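Local structure of 4-hydroxy-3-methylbut-2-enyl diphosphate reductase (3DNF) at residues I241-F252 with Q273-C282. The protein catalyses the last step of the non-mevalonate isoprenoid pathway, reducing 4-hydroxy-3-methylbut-2-enyl diphosphate to isopentenyl and dimethylallyl diphosphate at an iron-sulfur cluster. Sequence-based numbering, arbitrary orientation.
Sequences IETAEELQPEWF and QVKSRIQEIC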
loop_
_atom_site.group_PDB
_atom_site.type_symbol
_atom_site.label_atom_id
_atom_site.label_comp_id
_atom_site.label_asym_id
_atom_site.label_seq_id
_atom_site.Cartn_x
_atom_site.Cartn_y
_atom_site.Cartn_z
ATOM N N ILE B 241 17.677 -31.125 -11.437
ATOM C CA ILE B 241 17.306 -32.428 -12.012
ATOM C C ILE B 241 15.813 -32.738 -11.824
ATOM O O ILE B 241 15.198 -32.257 -10.875
ATOM C CB ILE B 241 18.154 -33.604 -11.436
ATOM C CG1 ILE B 241 17.975 -33.725 -9.920
ATOM C CG2 ILE B 241 19.639 -33.450 -11.784
ATOM C CD1 ILE B 241 18.323 -35.095 -9.370
ATOM N N GLU B 242 15.255 -33.536 -12.737
ATOM C CA GLU B 242 13.864 -33.993 -12.645
ATOM C C GLU B 242 13.767 -35.406 -12.056
ATOM O O GLU B 242 12.756 -35.766 -11.440
ATOM C CB GLU B 242 13.201 -33.955 -14.020
ATOM C CG GLU B 242 12.807 -32.566 -14.478
ATOM C CD GLU B 242 12.113 -32.570 -15.827
ATOM O OE1 GLU B 242 12.453 -33.427 -16.678
ATOM O OE2 GLU B 242 11.232 -31.707 -16.045
ATOM N N THR B 243 14.825 -36.193 -12.251
ATOM C CA THR B 243 14.880 -37.583 -11.804
ATOM C C THR B 243 16.266 -37.901 -11.250
ATOM O O THR B 243 17.266 -37.309 -11.684
ATOM C CB THR B 243 14.548 -38.564 -12.983
ATOM O OG1 THR B 243 13.257 -38.248 -13.522
ATOM C CG2 THR B 243 14.522 -40.019 -12.520
ATOM N N ALA B 244 16.325 -38.837 -10.303
ATOM C CA ALA B 244 17.596 -39.402 -9.828
ATOM C C ALA B 244 18.493 -39.936 -10.961
ATOM O O ALA B 244 19.720 -40.006 -10.807
ATOM C CB ALA B 244 17.339 -40.494 -8.800
ATOM N N GLU B 245 17.873 -40.309 -12.086
ATOM C CA GLU B 245 18.581 -40.788 -13.281
ATOM C C GLU B 245 19.612 -39.785 -13.783
ATOM O O GLU B 245 20.626 -40.170 -14.362
ATOM C CB GLU B 245 17.601 -41.094 -14.422
ATOM C CG GLU B 245 16.652 -42.265 -14.181
ATOM C CD GLU B 245 17.368 -43.560 -13.827
ATOM O OE1 GLU B 245 16.888 -44.263 -12.911
ATOM O OE2 GLU B 245 18.402 -43.878 -14.456
ATOM N N GLU B 246 19.344 -38.505 -13.551
ATOM C CA GLU B 246 20.197 -37.432 -14.054
ATOM C C GLU B 246 21.449 -37.184 -13.208
ATOM O O GLU B 246 22.405 -36.561 -13.683
ATOM C CB GLU B 246 19.384 -36.151 -14.216
ATOM C CG GLU B 246 18.206 -36.309 -15.160
ATOM C CD GLU B 246 17.283 -35.114 -15.145
ATOM O OE1 GLU B 246 17.729 -33.996 -15.480
ATOM O OE2 GLU B 246 16.102 -35.296 -14.803
ATOM N N LEU B 247 21.446 -37.686 -11.972
ATOM C CA LEU B 247 22.582 -37.551 -11.055
ATOM C C LEU B 247 23.865 -38.161 -11.615
ATOM O O LEU B 247 24.023 -39.388 -11.646
ATOM C CB LEU B 247 22.266 -38.183 -9.694
ATOM C CG LEU B 247 21.259 -37.468 -8.791
ATOM C CD1 LEU B 247 20.756 -38.388 -7.674
ATOM C CD2 LEU B 247 21.851 -36.176 -8.220
ATOM N N GLN B 248 24.772 -37.297 -12.057
ATOM C CA GLN B 248 26.047 -37.737 -12.619
ATOM C C GLN B 248 27.013 -38.069 -11.492
ATOM O O GLN B 248 27.249 -37.228 -10.621
ATOM C CB GLN B 248 26.647 -36.658 -13.519
ATOM C CG GLN B 248 25.827 -36.353 -14.767
ATOM C CD GLN B 248 26.367 -35.172 -15.554
ATOM O OE1 GLN B 248 25.603 -34.388 -16.119
ATOM N NE2 GLN B 248 27.687 -35.035 -15.592
ATOM N N PRO B 249 27.573 -39.297 -11.500
ATOM C CA PRO B 249 28.561 -39.697 -10.490
ATOM C C PRO B 249 29.701 -38.684 -10.388
ATOM O O PRO B 249 30.280 -38.506 -9.311
ATOM C CB PRO B 249 29.086 -41.033 -11.025
ATOM C CG PRO B 249 27.961 -41.575 -11.834
ATOM C CD PRO B 249 27.309 -40.380 -12.467
ATOM N N GLU B 250 29.984 -38.018 -11.508
ATOM C CA GLU B 250 31.051 -37.023 -11.619
ATOM C C GLU B 250 30.920 -35.897 -10.592
ATOM O O GLU B 250 31.923 -35.454 -10.019
ATOM C CB GLU B 250 31.064 -36.439 -13.036
ATOM C CG GLU B 250 32.253 -35.531 -13.336
ATOM C CD GLU B 250 32.281 -35.050 -14.775
ATOM O OE1 GLU B 250 33.393 -34.988 -15.356
ATOM O OE2 GLU B 250 31.198 -34.738 -15.324
ATOM N N TRP B 251 29.678 -35.453 -10.362
ATOM C CA TRP B 251 29.395 -34.319 -9.478
ATOM C C TRP B 251 29.759 -34.575 -8.013
ATOM O O TRP B 251 29.987 -33.604 -7.249
ATOM C CB TRP B 251 27.915 -33.914 -9.544
ATOM C CG TRP B 251 27.339 -33.623 -10.917
ATOM C CD1 TRP B 251 28.023 -33.301 -12.057
ATOM C CD2 TRP B 251 25.941 -33.583 -11.264
ATOM N NE1 TRP B 251 27.143 -33.092 -13.094
ATOM C CE2 TRP B 251 25.861 -33.256 -12.638
ATOM C CE3 TRP B 251 24.750 -33.805 -10.549
ATOM C CZ2 TRP B 251 24.637 -33.143 -13.312
ATOM C CZ3 TRP B 251 23.533 -33.692 -11.222
ATOM C CH2 TRP B 251 23.489 -33.364 -12.588
ATOM N N PHE B 252 29.811 -35.874 -7.622
ATOM C CA PHE B 252 30.021 -36.232 -6.217
ATOM C C PHE B 252 31.430 -36.734 -5.881
ATOM O O PHE B 252 31.634 -37.447 -4.888
ATOM C CB PHE B 252 28.956 -37.229 -5.776
ATOM C CG PHE B 252 27.567 -36.766 -6.070
ATOM C CD1 PHE B 252 26.888 -37.237 -7.190
ATOM C CD2 PHE B 252 26.952 -35.820 -5.254
ATOM C CE1 PHE B 252 25.604 -36.792 -7.475
ATOM C CE2 PHE B 252 25.671 -35.372 -5.530
ATOM C CZ PHE B 252 24.995 -35.857 -6.644
ATOM N N GLN B 273 14.309 -40.899 -3.477
ATOM C CA GLN B 273 14.928 -41.571 -4.617
ATOM C C GLN B 273 16.265 -40.924 -4.951
ATOM O O GLN B 273 17.251 -41.614 -5.201
ATOM C CB GLN B 273 14.017 -41.523 -5.841
ATOM C CG GLN B 273 12.883 -42.532 -5.819
ATOM C CD GLN B 273 12.243 -42.742 -7.177
ATOM O OE1 GLN B 273 11.543 -43.729 -7.385
ATOM N NE2 GLN B 273 12.471 -41.813 -8.106
ATOM N N VAL B 274 16.279 -39.592 -4.944
ATOM C CA VAL B 274 17.488 -38.817 -5.192
ATOM C C VAL B 274 18.535 -39.011 -4.076
ATOM O O VAL B 274 19.711 -39.279 -4.358
ATOM C CB VAL B 274 17.148 -37.323 -5.423
ATOM C CG1 VAL B 274 18.419 -36.446 -5.419
ATOM C CG2 VAL B 274 16.383 -37.169 -6.732
ATOM N N LYS B 275 18.087 -38.906 -2.823
ATOM C CA LYS B 275 18.948 -39.080 -1.657
ATOM C C LYS B 275 19.659 -40.433 -1.656
ATOM O O LYS B 275 20.871 -40.492 -1.453
ATOM C CB LYS B 275 18.156 -38.889 -0.355
ATOM C CG LYS B 275 18.945 -39.150 0.927
ATOM C CD LYS B 275 18.100 -38.851 2.145
ATOM C CE LYS B 275 18.858 -39.166 3.408
ATOM N NZ LYS B 275 18.522 -38.163 4.449
ATOM N N SER B 276 18.922 -41.516 -1.878
ATOM C CA SER B 276 19.557 -42.832 -1.804
ATOM C C SER B 276 20.353 -43.209 -3.059
ATOM O O SER B 276 21.176 -44.124 -3.018
ATOM C CB SER B 276 18.572 -43.930 -1.388
ATOM O OG SER B 276 17.324 -43.775 -2.015
ATOM N N ARG B 277 20.121 -42.498 -4.162
ATOM C CA ARG B 277 20.982 -42.643 -5.342
ATOM C C ARG B 277 22.308 -41.927 -5.091
ATOM O O ARG B 277 23.367 -42.422 -5.486
ATOM C CB ARG B 277 20.272 -42.174 -6.632
ATOM C CG ARG B 277 21.147 -41.985 -7.900
ATOM C CD ARG B 277 22.332 -42.951 -8.041
ATOM N NE ARG B 277 22.089 -44.081 -8.930
ATOM C CZ ARG B 277 23.043 -44.742 -9.579
ATOM N NH1 ARG B 277 24.320 -44.390 -9.450
ATOM N NH2 ARG B 277 22.720 -45.759 -10.367
ATOM N N ILE B 278 22.252 -40.778 -4.416
ATOM C CA ILE B 278 23.474 -40.070 -3.998
ATOM C C ILE B 278 24.296 -40.931 -3.032
ATOM O O ILE B 278 25.522 -41.011 -3.156
ATOM C CB ILE B 278 23.162 -38.665 -3.413
ATOM C CG1 ILE B 278 22.664 -37.734 -4.527
ATOM C CG2 ILE B 278 24.385 -38.064 -2.731
ATOM C CD1 ILE B 278 22.037 -36.444 -4.045
ATOM N N GLN B 279 23.613 -41.595 -2.099
ATOM C CA GLN B 279 24.255 -42.558 -1.192
ATOM C C GLN B 279 24.824 -43.782 -1.917
ATOM O O GLN B 279 25.774 -44.402 -1.435
ATOM C CB GLN B 279 23.286 -42.999 -0.091
ATOM C CG GLN B 279 23.172 -42.002 1.052
ATOM C CD GLN B 279 21.909 -42.180 1.876
ATOM O OE1 GLN B 279 20.867 -42.586 1.361
ATOM N NE2 GLN B 279 21.994 -41.865 3.165
ATOM N N GLU B 280 24.233 -44.117 -3.065
ATOM C CA GLU B 280 24.697 -45.209 -3.917
ATOM C C GLU B 280 25.908 -44.790 -4.757
ATOM O O GLU B 280 26.745 -45.625 -5.107
ATOM C CB GLU B 280 23.566 -45.685 -4.833
ATOM C CG GLU B 280 23.821 -47.034 -5.482
ATOM C CD GLU B 280 23.269 -47.120 -6.890
ATOM O OE1 GLU B 280 22.033 -47.184 -7.047
ATOM O OE2 GLU B 280 24.080 -47.134 -7.841
ATOM N N ILE B 281 25.981 -43.501 -5.084
ATOM C CA ILE B 281 27.143 -42.922 -5.767
ATOM C C ILE B 281 28.346 -42.846 -4.813
ATOM O O ILE B 281 29.484 -43.119 -5.214
ATOM C CB ILE B 281 26.809 -41.534 -6.391
ATOM C CG1 ILE B 281 25.886 -41.709 -7.601
ATOM C CG2 ILE B 281 28.082 -40.779 -6.797
ATOM C CD1 ILE B 281 25.267 -40.426 -8.103
ATOM N N CYS B 282 28.083 -42.486 -3.556
ATOM C CA CYS B 282 29.102 -42.513 -2.505
ATOM C C CYS B 282 28.868 -43.727 -1.611
ATOM O O CYS B 282 29.807 -44.329 -1.099
ATOM C CB CYS B 282 29.056 -41.231 -1.665
ATOM S SG CYS B 282 28.391 -39.756 -2.514
HETATM O O HOH W 1 13.589 -39.525 -9.188
#
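The backbones of A244 and V274 come close, CA to CA 4.7 Å, and the CA atoms of P249 and I281 are 5.9 Å apart farther along, where helix 268-281 lies against the connection between strands 238-241 and 257-262. This is one lobe of the trilobal, open alpha/beta fold of IspH. The helix packs on a four-stranded parallel sheet, and the connection, with its two short 3-10 turns, covers its flank. The contact is mainly apolar and lies away from the annotated sites.

I241 and V274 meet tip to tip. A244 fits its methyl against the helix backbone, with CB 3.8 Å from Q273 O. L247 packs in the middle of the contact. Its CD1 is 3.6 Å from V274 O and also touches R277 CG. The side chains of L247 and R277 run past each other in opposite directions. The R277 chain is bent at chi2 (33°) and again at chi3, which leaves its guanidinium beside I281 CG1, at its edge and in plane.

The F252 side chain crosses I278 and I281 at about right angles. I278 CG2 sits over one ring face, and F252 CZ is 3.7 Å from I278 CG1. I281 CD1 approaches obliquely, and L247 CD2 lies at the ring edge. V212, I214 and V258 of the sheet also touch F252. An alanine here is likely to leave a gap between I278, I281 and the sheet.

At the other end, one water bridges the segments. It accepts from A244 N at 3.0 Å and, weakly, from Q273 NE2 at 2.8 Å.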